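Local coordinates for protein Asp/Glu-specific dipeptidyl-peptidase (Flavobacterium psychrophilum, PDB 5JXF) that removes dipeptides from the N-terminus of oligopeptides as a serine peptidase, with strict specificity for Asp or Glu at the P1 position, at residues Val78-Thr86 / Thr280-Lys288; Asn228-Phe238 / Leu676-Thr685. All blocks are in the same frame, centred on the assembly; numbering follows the deposited sequence.

How the contacts relate
Both contacts bring distant parts of the chain together around the active site of this S46 peptidase, contact 1 beside the probable catalytic serine, Ser662, and contact 2 along the substrate cleft. Their centres lie about 16 Å apart and their nearest atoms about 4 Å, without touching. In contact 1 the side chain of Cys85 comes within about 4 Å of that of Ser662 and about 6 Å of the bound aspartic acid. Contact 2 supplies Asp237, the probable charge-relay acid about 3 Å from His101 between side chains, and Arg680, which grips the aspartic acid. Strands 279-284 and 673-680 belong to one antiparallel sheet, flanking strand 665-667, so this sheet carries one segment of each contact.

Contact 1. Residues Val78-Thr86 / Thr280-Lys288; sequences VPHFNGGCT and TMVMGYPGK
Tyr285 turns its ring toward residues 78-86 with CG anti to its own carbonyl carbon (chi1 -57°), and Thr86 places OG1 in the same relation (chi1 -53°), which aims the hydroxyl at the backbone of Tyr285. The tyrosine ring then lies almost flat on the imidazole of His80 as an offset stack, centroids 4.1 Å apart and planes inclined by only 11°. Each ring also takes the other residue's CB over its face; His80 CB stands 3.8 Å from the tyrosine centroid. Gly83 CA lies over the rim of the opposite imidazole face, 3.4 Å above the plane, in a left-handed backbone conformation that glycine adopts easily. The rotation of His80 is fixed by ND1, which donates near the ring plane to Cys85 O at 3.1 Å; Phe81 N reaches the same oxygen from the other side of its carbonyl plane. A classic beta bulge, Gly84 and Cys85 facing Phe81, shapes this hairpin.

Two hydrogen bonds hold Tyr285 at its two ends. Its OH donates in the carbonyl plane to Val78 O at 2.6 Å, and its backbone N donates to Thr86 OG1 at 2.9 Å. Thr86 OG1 is also hydrogen-bonded to Gly660 O, two residues before Ser662, the probable nucleophile. Gly284 has no side chain, and Thr86 OG1 settles 3.4 Å from its CA, crowding the place a CB would take, while Val78 CG2 packs 4.1 Å from Met283 SD. A tyrosine suits this buried site because its face meets a ring and its phenol satisfies a carbonyl; ND1 of His80 must carry a proton, so the Val78 and Cys85 carbonyls are both satisfied by side-chain donors.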
loop_
_atom_site.group_PDB
_atom_site.type_symbol
_atom_site.label_atom_id
_atom_site.label_comp_id
_atom_site.label_asym_id
_atom_site.label_seq_id
_atom_site.Cartn_x
_atom_site.Cartn_y
_atom_site.Cartn_z
ATOM N N VAL A 78 27.907 22.163 10.516
ATOM C CA VAL A 78 27.566 20.822 10.016
ATOM C C VAL A 78 28.728 19.817 10.076
ATOM O O VAL A 78 29.441 19.593 9.094
ATOM C CB VAL A 78 27.035 20.897 8.574
ATOM C CG1 VAL A 78 26.482 19.549 8.143
ATOM C CG2 VAL A 78 25.913 21.956 8.486
ATOM N N PRO A 79 28.908 19.188 11.241
ATOM C CA PRO A 79 29.993 18.208 11.332
ATOM C C PRO A 79 29.588 16.782 10.915
ATOM O O PRO A 79 28.398 16.394 10.924
ATOM C CB PRO A 79 30.368 18.250 12.813
ATOM C CG PRO A 79 29.057 18.607 13.511
ATOM C CD PRO A 79 28.319 19.515 12.558
ATOM N N HIS A 80 30.610 16.024 10.543
ATOM C CA HIS A 80 30.532 14.596 10.279
ATOM C C HIS A 80 30.264 13.883 11.593
ATOM O O HIS A 80 31.001 14.079 12.557
ATOM C CB HIS A 80 31.856 14.109 9.676
ATOM C CG HIS A 80 31.740 13.020 8.676
ATOM N ND1 HIS A 80 30.649 12.159 8.611
ATOM C CD2 HIS A 80 32.579 12.604 7.705
ATOM C CE1 HIS A 80 30.824 11.303 7.637
ATOM N NE2 HIS A 80 32.000 11.541 7.070
ATOM N N PHE A 81 29.241 13.033 11.632
ATOM C CA PHE A 81 28.880 12.331 12.864
ATOM C C PHE A 81 29.356 10.880 12.827
ATOM O O PHE A 81 28.795 10.040 12.130
ATOM C CB PHE A 81 27.356 12.389 13.094
ATOM C CG PHE A 81 26.924 11.884 14.443
ATOM C CD1 PHE A 81 26.846 12.745 15.518
ATOM C CD2 PHE A 81 26.594 10.549 14.628
ATOM C CE1 PHE A 81 26.441 12.293 16.772
ATOM C CE2 PHE A 81 26.183 10.088 15.875
ATOM C CZ PHE A 81 26.119 10.961 16.950
ATOM N N ASN A 82 30.414 10.608 13.579
ATOM C CA ASN A 82 31.078 9.310 13.597
ATOM C C ASN A 82 31.477 8.761 12.241
ATOM O O ASN A 82 31.552 7.552 12.080
ATOM C CB ASN A 82 30.204 8.283 14.302
ATOM C CG ASN A 82 31.023 7.257 15.057
ATOM O OD1 ASN A 82 32.183 7.514 15.418
ATOM N ND2 ASN A 82 30.435 6.094 15.310
ATOM N N GLY A 83 31.726 9.634 11.268
ATOM C CA GLY A 83 32.152 9.192 9.942
ATOM C C GLY A 83 31.147 8.457 9.043
ATOM O O GLY A 83 31.492 8.029 7.942
ATOM N N GLY A 84 29.898 8.322 9.478
ATOM C CA GLY A 84 28.902 7.642 8.659
ATOM C C GLY A 84 27.606 8.427 8.486
ATOM O O GLY A 84 26.797 8.115 7.619
ATOM N N CYS A 85 27.406 9.439 9.324
ATOM C CA CYS A 85 26.189 10.253 9.270
ATOM C C CYS A 85 26.524 11.730 9.344
ATOM O O CYS A 85 27.692 12.114 9.472
ATOM C CB CYS A 85 25.232 9.871 10.406
ATOM S SG CYS A 85 24.972 8.080 10.525
ATOM N N THR A 86 25.492 12.555 9.243
ATOM C CA THR A 86 25.634 13.987 9.367
ATOM C C THR A 86 24.948 14.436 10.654
ATOM O O THR A 86 24.087 13.735 11.161
ATOM C CB THR A 86 25.059 14.691 8.146
ATOM O OG1 THR A 86 25.641 14.123 6.963
ATOM C CG2 THR A 86 25.388 16.142 8.182
ATOM N N THR A 280 14.939 24.594 -0.384
ATOM C CA THR A 280 15.608 23.817 0.667
ATOM C C THR A 280 17.032 23.505 0.245
ATOM O O THR A 280 17.291 23.233 -0.932
ATOM C CB THR A 280 14.909 22.446 0.959
ATOM O OG1 THR A 280 15.033 21.589 -0.181
ATOM C CG2 THR A 280 13.449 22.605 1.292
ATOM N N MET A 281 17.945 23.535 1.210
ATOM C CA MET A 281 19.313 23.140 0.971
ATOM C C MET A 281 19.748 22.127 2.024
ATOM O O MET A 281 19.613 22.348 3.231
ATOM C CB MET A 281 20.240 24.366 0.981
ATOM C CG MET A 281 21.573 24.114 0.342
ATOM S SD MET A 281 22.797 25.431 0.639
ATOM C CE MET A 281 22.962 25.345 2.393
ATOM N N VAL A 282 20.290 21.018 1.549
ATOM C CA VAL A 282 20.767 19.990 2.442
ATOM C C VAL A 282 22.307 19.851 2.349
ATOM O O VAL A 282 22.872 19.659 1.281
ATOM C CB VAL A 282 20.062 18.649 2.134
ATOM C CG1 VAL A 282 20.556 17.575 3.054
ATOM C CG2 VAL A 282 18.517 18.800 2.268
ATOM N N MET A 283 22.968 19.962 3.487
ATOM C CA MET A 283 24.421 19.838 3.563
ATOM C C MET A 283 24.755 18.584 4.368
ATOM O O MET A 283 24.198 18.357 5.432
ATOM C CB MET A 283 25.032 21.087 4.212
ATOM C CG MET A 283 26.534 21.260 3.989
ATOM S SD MET A 283 27.184 22.846 4.670
ATOM C CE MET A 283 25.691 23.830 4.394
ATOM N N GLY A 284 25.627 17.733 3.857
ATOM C CA GLY A 284 25.941 16.542 4.613
ATOM C C GLY A 284 27.097 15.756 4.056
ATOM O O GLY A 284 27.870 16.254 3.225
ATOM N N TYR A 285 27.220 14.520 4.526
ATOM C CA TYR A 285 28.334 13.671 4.127
ATOM C C TYR A 285 27.869 12.366 3.447
ATOM O O TYR A 285 28.054 11.268 3.983
ATOM C CB TYR A 285 29.211 13.366 5.342
ATOM C CG TYR A 285 29.746 14.616 6.022
ATOM C CD1 TYR A 285 28.940 15.349 6.896
ATOM C CD2 TYR A 285 31.061 15.048 5.813
ATOM C CE1 TYR A 285 29.409 16.495 7.504
ATOM C CE2 TYR A 285 31.542 16.213 6.438
ATOM C CZ TYR A 285 30.713 16.915 7.275
ATOM O OH TYR A 285 31.139 18.044 7.909
ATOM N N PRO A 286 27.297 12.490 2.244
ATOM C CA PRO A 286 26.855 11.311 1.489
ATOM C C PRO A 286 28.014 10.350 1.251
ATOM O O PRO A 286 29.098 10.752 0.803
ATOM C CB PRO A 286 26.345 11.902 0.172
ATOM C CG PRO A 286 27.086 13.187 0.014
ATOM C CD PRO A 286 27.221 13.719 1.436
ATOM N N GLY A 287 27.779 9.089 1.594
ATOM C CA GLY A 287 28.796 8.059 1.543
ATOM C C GLY A 287 29.244 7.666 0.150
ATOM O O GLY A 287 30.418 7.824 -0.207
ATOM N N LYS A 288 28.321 7.149 -0.653
ATOM C CA LYS A 288 28.708 6.624 -1.951
ATOM C C LYS A 288 27.638 6.826 -3.017
ATOM O O LYS A 288 26.448 6.754 -2.745
ATOM C CB LYS A 288 29.069 5.135 -1.830
ATOM C CG LYS A 288 29.758 4.583 -3.076
ATOM C CD LYS A 288 30.329 3.187 -2.869
ATOM C CE LYS A 288 29.242 2.185 -2.521
ATOM N NZ LYS A 288 29.784 0.799 -2.384
#

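Contact 2. Residues Asn228-Phe238 / Leu676-Thr685. With ARG (arginine), chain E; ASP (aspartic acid), chain F.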
loop_
_atom_site.group_PDB
_atom_site.type_symbol
_atom_site.label_atom_id
_atom_site.label_comp_id
_atom_site.label_asym_id
_atom_site.label_seq_id
_atom_site.Cartn_x
_atom_site.Cartn_y
_atom_site.Cartn_z
ATOM N N ASN A 228 10.172 1.945 6.392
ATOM C CA ASN A 228 11.528 2.309 5.938
ATOM C C ASN A 228 11.558 2.493 4.423
ATOM O O ASN A 228 10.968 1.697 3.688
ATOM C CB ASN A 228 12.529 1.243 6.350
ATOM C CG ASN A 228 13.987 1.737 6.268
ATOM O OD1 ASN A 228 14.268 2.939 6.378
ATOM N ND2 ASN A 228 14.902 0.808 6.064
ATOM N N TRP A 229 12.230 3.553 3.968
ATOM C CA TRP A 229 12.278 3.942 2.543
ATOM C C TRP A 229 10.900 4.279 1.946
ATOM O O TRP A 229 10.744 4.254 0.740
ATOM C CB TRP A 229 12.918 2.855 1.669
ATOM C CG TRP A 229 14.255 2.403 2.124
ATOM C CD1 TRP A 229 14.539 1.271 2.826
ATOM C CD2 TRP A 229 15.503 3.065 1.906
ATOM N NE1 TRP A 229 15.886 1.184 3.061
ATOM C CE2 TRP A 229 16.504 2.270 2.503
ATOM C CE3 TRP A 229 15.872 4.248 1.258
ATOM C CZ2 TRP A 229 17.860 2.635 2.493
ATOM C CZ3 TRP A 229 17.229 4.606 1.237
ATOM C CH2 TRP A 229 18.202 3.796 1.848
ATOM N N VAL A 230 9.922 4.611 2.778
ATOM C CA VAL A 230 8.551 4.813 2.295
ATOM C C VAL A 230 7.998 6.205 2.618
ATOM O O VAL A 230 8.152 6.695 3.733
ATOM C CB VAL A 230 7.594 3.756 2.894
ATOM C CG1 VAL A 230 6.148 4.195 2.727
ATOM C CG2 VAL A 230 7.813 2.379 2.247
ATOM N N TRP A 231 7.419 6.854 1.613
ATOM C CA TRP A 231 6.586 8.035 1.793
ATOM C C TRP A 231 5.115 7.654 1.460
ATOM O O TRP A 231 4.883 6.860 0.548
ATOM C CB TRP A 231 7.043 9.167 0.880
ATOM C CG TRP A 231 6.223 10.410 1.039
ATOM C CD1 TRP A 231 5.243 10.868 0.204
ATOM C CD2 TRP A 231 6.321 11.356 2.103
ATOM N NE1 TRP A 231 4.720 12.041 0.690
ATOM C CE2 TRP A 231 5.361 12.360 1.858
ATOM C CE3 TRP A 231 7.130 11.454 3.238
ATOM C CZ2 TRP A 231 5.174 13.431 2.718
ATOM C CZ3 TRP A 231 6.937 12.516 4.091
ATOM C CH2 TRP A 231 5.972 13.495 3.824
ATOM N N PRO A 232 4.123 8.202 2.184
ATOM C CA PRO A 232 4.109 9.073 3.366
ATOM C C PRO A 232 4.773 8.440 4.587
ATOM O O PRO A 232 4.748 7.221 4.782
ATOM C CB PRO A 232 2.620 9.299 3.616
ATOM C CG PRO A 232 1.988 9.112 2.268
ATOM C CD PRO A 232 2.762 8.013 1.637
ATOM N N ARG A 233 5.414 9.283 5.382
ATOM C CA ARG A 233 6.135 8.833 6.556
ATOM C C ARG A 233 5.777 9.744 7.716
ATOM O O ARG A 233 5.647 10.958 7.550
ATOM C CB ARG A 233 7.660 8.851 6.314
ATOM C CG ARG A 233 8.497 8.486 7.551
ATOM C CD ARG A 233 8.835 6.989 7.566
ATOM N NE ARG A 233 9.658 6.765 6.413
ATOM C CZ ARG A 233 10.906 6.337 6.415
ATOM N NH1 ARG A 233 11.529 5.979 7.530
ATOM N NH2 ARG A 233 11.497 6.224 5.258
ATOM N N HIS A 234 5.647 9.161 8.900
ATOM C CA HIS A 234 5.276 9.920 10.076
ATOM C C HIS A 234 6.215 9.636 11.238
ATOM O O HIS A 234 5.765 9.501 12.377
ATOM C CB HIS A 234 3.826 9.595 10.462
ATOM C CG HIS A 234 2.871 9.709 9.319
ATOM N ND1 HIS A 234 2.858 8.816 8.276
ATOM C CD2 HIS A 234 1.917 10.630 9.042
ATOM C CE1 HIS A 234 1.926 9.168 7.406
ATOM N NE2 HIS A 234 1.339 10.265 7.848
ATOM N N THR A 235 7.520 9.592 10.941
ATOM C CA THR A 235 8.560 9.212 11.905
ATOM C C THR A 235 9.348 10.394 12.467
ATOM O O THR A 235 9.933 11.173 11.709
ATOM C CB THR A 235 9.571 8.248 11.261
ATOM O OG1 THR A 235 8.879 7.136 10.670
ATOM C CG2 THR A 235 10.564 7.749 12.297
ATOM N N GLY A 236 9.383 10.522 13.792
ATOM C CA GLY A 236 10.188 11.552 14.433
ATOM C C GLY A 236 11.633 11.105 14.586
ATOM O O GLY A 236 12.110 10.864 15.692
ATOM N N ASP A 237 12.332 11.003 13.468
ATOM C CA ASP A 237 13.619 10.327 13.447
ATOM C C ASP A 237 14.735 11.280 13.883
ATOM O O ASP A 237 15.383 11.866 13.030
ATOM C CB ASP A 237 13.897 9.784 12.041
ATOM C CG ASP A 237 15.053 8.761 12.007
ATOM O OD1 ASP A 237 15.821 8.666 12.990
ATOM O OD2 ASP A 237 15.211 8.067 10.981
ATOM N N PHE A 238 14.936 11.448 15.193
ATOM C CA PHE A 238 15.997 12.329 15.673
ATOM C C PHE A 238 16.608 11.913 17.013
ATOM O O PHE A 238 16.016 11.147 17.771
ATOM C CB PHE A 238 15.485 13.771 15.777
ATOM C CG PHE A 238 14.721 14.068 17.032
ATOM C CD1 PHE A 238 13.360 13.796 17.118
ATOM C CD2 PHE A 238 15.364 14.641 18.125
ATOM C CE1 PHE A 238 12.650 14.081 18.280
ATOM C CE2 PHE A 238 14.686 14.924 19.283
ATOM C CZ PHE A 238 13.306 14.652 19.365
ATOM N N LEU A 676 15.096 17.985 9.147
ATOM C CA LEU A 676 16.186 17.059 9.446
ATOM C C LEU A 676 16.103 15.847 8.526
ATOM O O LEU A 676 15.175 15.046 8.651
ATOM C CB LEU A 676 16.110 16.653 10.910
ATOM C CG LEU A 676 16.952 15.504 11.434
ATOM C CD1 LEU A 676 18.441 15.837 11.374
ATOM C CD2 LEU A 676 16.511 15.233 12.846
ATOM N N ASN A 677 17.044 15.730 7.584
ATOM C CA ASN A 677 17.006 14.665 6.589
ATOM C C ASN A 677 17.180 13.293 7.201
ATOM O O ASN A 677 17.942 13.134 8.150
ATOM C CB ASN A 677 18.070 14.886 5.530
ATOM C CG ASN A 677 18.004 13.877 4.423
ATOM O OD1 ASN A 677 17.098 13.927 3.587
ATOM N ND2 ASN A 677 18.970 12.949 4.393
ATOM N N PHE A 678 16.464 12.295 6.676
ATOM C CA PHE A 678 16.620 10.959 7.245
ATOM C C PHE A 678 16.301 9.775 6.345
ATOM O O PHE A 678 16.582 8.640 6.725
ATOM C CB PHE A 678 15.814 10.848 8.539
ATOM C CG PHE A 678 14.319 10.676 8.347
ATOM C CD1 PHE A 678 13.495 11.778 8.135
ATOM C CD2 PHE A 678 13.730 9.418 8.462
ATOM C CE1 PHE A 678 12.106 11.628 8.012
ATOM C CE2 PHE A 678 12.332 9.247 8.331
ATOM C CZ PHE A 678 11.522 10.351 8.108
ATOM N N ASP A 679 15.778 10.009 5.143
ATOM C CA ASP A 679 15.518 8.894 4.253
ATOM C C ASP A 679 15.300 9.344 2.826
ATOM O O ASP A 679 15.361 10.534 2.534
ATOM C CB ASP A 679 14.276 8.113 4.723
ATOM C CG ASP A 679 14.417 6.611 4.514
ATOM O OD1 ASP A 679 15.331 6.192 3.773
ATOM O OD2 ASP A 679 13.613 5.846 5.086
ATOM N N ARG A 680 15.023 8.377 1.950
ATOM C CA ARG A 680 14.547 8.635 0.593
ATOM C C ARG A 680 13.254 7.874 0.385
ATOM O O ARG A 680 13.017 6.874 1.060
ATOM C CB ARG A 680 15.555 8.183 -0.457
ATOM C CG ARG A 680 16.789 9.072 -0.620
ATOM C CD ARG A 680 17.764 8.365 -1.496
ATOM N NE ARG A 680 18.612 7.487 -0.700
ATOM C CZ ARG A 680 19.413 6.561 -1.210
ATOM N NH1 ARG A 680 19.436 6.368 -2.519
ATOM N NH2 ARG A 680 20.178 5.822 -0.409
ATOM N N VAL A 681 12.441 8.314 -0.563
ATOM C CA VAL A 681 11.180 7.621 -0.843
ATOM C C VAL A 681 11.428 6.364 -1.682
ATOM O O VAL A 681 12.450 6.253 -2.377
ATOM C CB VAL A 681 10.163 8.541 -1.566
ATOM C CG1 VAL A 681 10.009 9.834 -0.813
ATOM C CG2 VAL A 681 10.587 8.821 -2.997
ATOM N N TRP A 682 10.471 5.431 -1.633
ATOM C CA TRP A 682 10.619 4.108 -2.263
ATOM C C TRP A 682 11.051 4.175 -3.713
ATOM O O TRP A 682 11.976 3.485 -4.135
ATOM C CB TRP A 682 9.312 3.321 -2.162
ATOM C CG TRP A 682 9.420 1.916 -2.649
ATOM C CD1 TRP A 682 8.717 1.341 -3.676
ATOM C CD2 TRP A 682 10.282 0.895 -2.130
ATOM N NE1 TRP A 682 9.096 0.032 -3.827
ATOM C CE2 TRP A 682 10.051 -0.272 -2.891
ATOM C CE3 TRP A 682 11.223 0.854 -1.091
ATOM C CZ2 TRP A 682 10.729 -1.472 -2.649
ATOM C CZ3 TRP A 682 11.902 -0.340 -0.856
ATOM C CH2 TRP A 682 11.647 -1.484 -1.626
ATOM N N GLU A 683 10.387 5.038 -4.463
ATOM C CA GLU A 683 10.627 5.171 -5.886
ATOM C C GLU A 683 12.025 5.654 -6.246
ATOM O O GLU A 683 12.466 5.480 -7.378
ATOM C CB GLU A 683 9.584 6.119 -6.483
ATOM C CG GLU A 683 8.160 5.511 -6.530
ATOM C CD GLU A 683 7.510 5.388 -5.156
ATOM O OE1 GLU A 683 7.900 6.143 -4.225
ATOM O OE2 GLU A 683 6.611 4.537 -5.007
ATOM N N GLY A 684 12.726 6.270 -5.292
ATOM C CA GLY A 684 14.024 6.820 -5.593
ATOM C C GLY A 684 15.146 6.094 -4.888
ATOM O O GLY A 684 16.236 6.643 -4.710
ATOM N N THR A 685 14.895 4.854 -4.485
ATOM C CA THR A 685 15.922 4.076 -3.807
ATOM C C THR A 685 17.020 3.699 -4.789
ATOM O O THR A 685 18.083 3.210 -4.406
ATOM C CB THR A 685 15.331 2.830 -3.164
ATOM O OG1 THR A 685 14.346 2.288 -4.043
ATOM C CG2 THR A 685 14.640 3.192 -1.870
HETATM N N ARG E . 16.318 4.209 5.668
HETATM C CA ARG E . 17.146 5.028 6.540
HETATM C C ARG E . 18.498 5.255 5.854
HETATM O O ARG E . 19.180 4.298 5.502
HETATM C CB ARG E . 17.321 4.363 7.910
HETATM C CG ARG E . 16.023 4.228 8.721
HETATM C CD ARG E . 16.249 3.471 10.032
HETATM N NE ARG E . 16.780 2.132 9.799
HETATM C CZ ARG E . 16.028 1.036 9.661
HETATM N NH1 ARG E . 14.700 1.116 9.744
HETATM N NH2 ARG E . 16.602 -0.147 9.446
HETATM N N ASP F . 18.865 6.515 5.634
HETATM C CA ASP F . 20.091 6.848 4.901
HETATM C C ASP F . 21.298 7.124 5.780
HETATM O O ASP F . 22.051 8.073 5.539
HETATM C CB ASP F . 19.846 8.053 3.975
HETATM C CG ASP F . 19.263 7.656 2.624
HETATM O OD1 ASP F . 19.425 6.490 2.226
HETATM O OD2 ASP F . 18.655 8.516 1.947
#
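Trp229 and Asp679 meet in the substrate cleft of the S46 peptidase fold, where loop 228-238 packs against strand 673-680 and the turn after it. With CG anti to its carbonyl carbon (chi1 -53°), Trp229 sets CZ3 over a face of the Arg680 guanidinium, the two planes nearly perpendicular. Asp679 OD1 sits over one face of the indole, 3.2 Å from CE3, and accepts a hydrogen bond from the N of the bound arginine, itself over that face. Asn228 OD1 takes that N as well, at 2.5 Å, so two acceptors hold the amino terminus of the bound dipeptide. Arg233, bent at chi2 and chi3, reaches Asp679 OD2 in a salt bridge modelled too short to trust; Phe678 CE2 lies over its guanidinium.

The Phe678 ring swings between its own backbone N and carbonyl carbon (chi1 77°), where Asp237 CB rests over its face. The Asp237 carboxylate has its main polar partner in His101, consistent with a charge-relay pair. Val681 CG1 packs on Trp231 CB, and Leu676 CD2 on Phe238 CB. Arg680, a cation matched to acidic P1 residues, turns at chi3 (-87°) and grips the aspartic acid from NE to OD2 and NH2 to OD1, each at 2.8 Å.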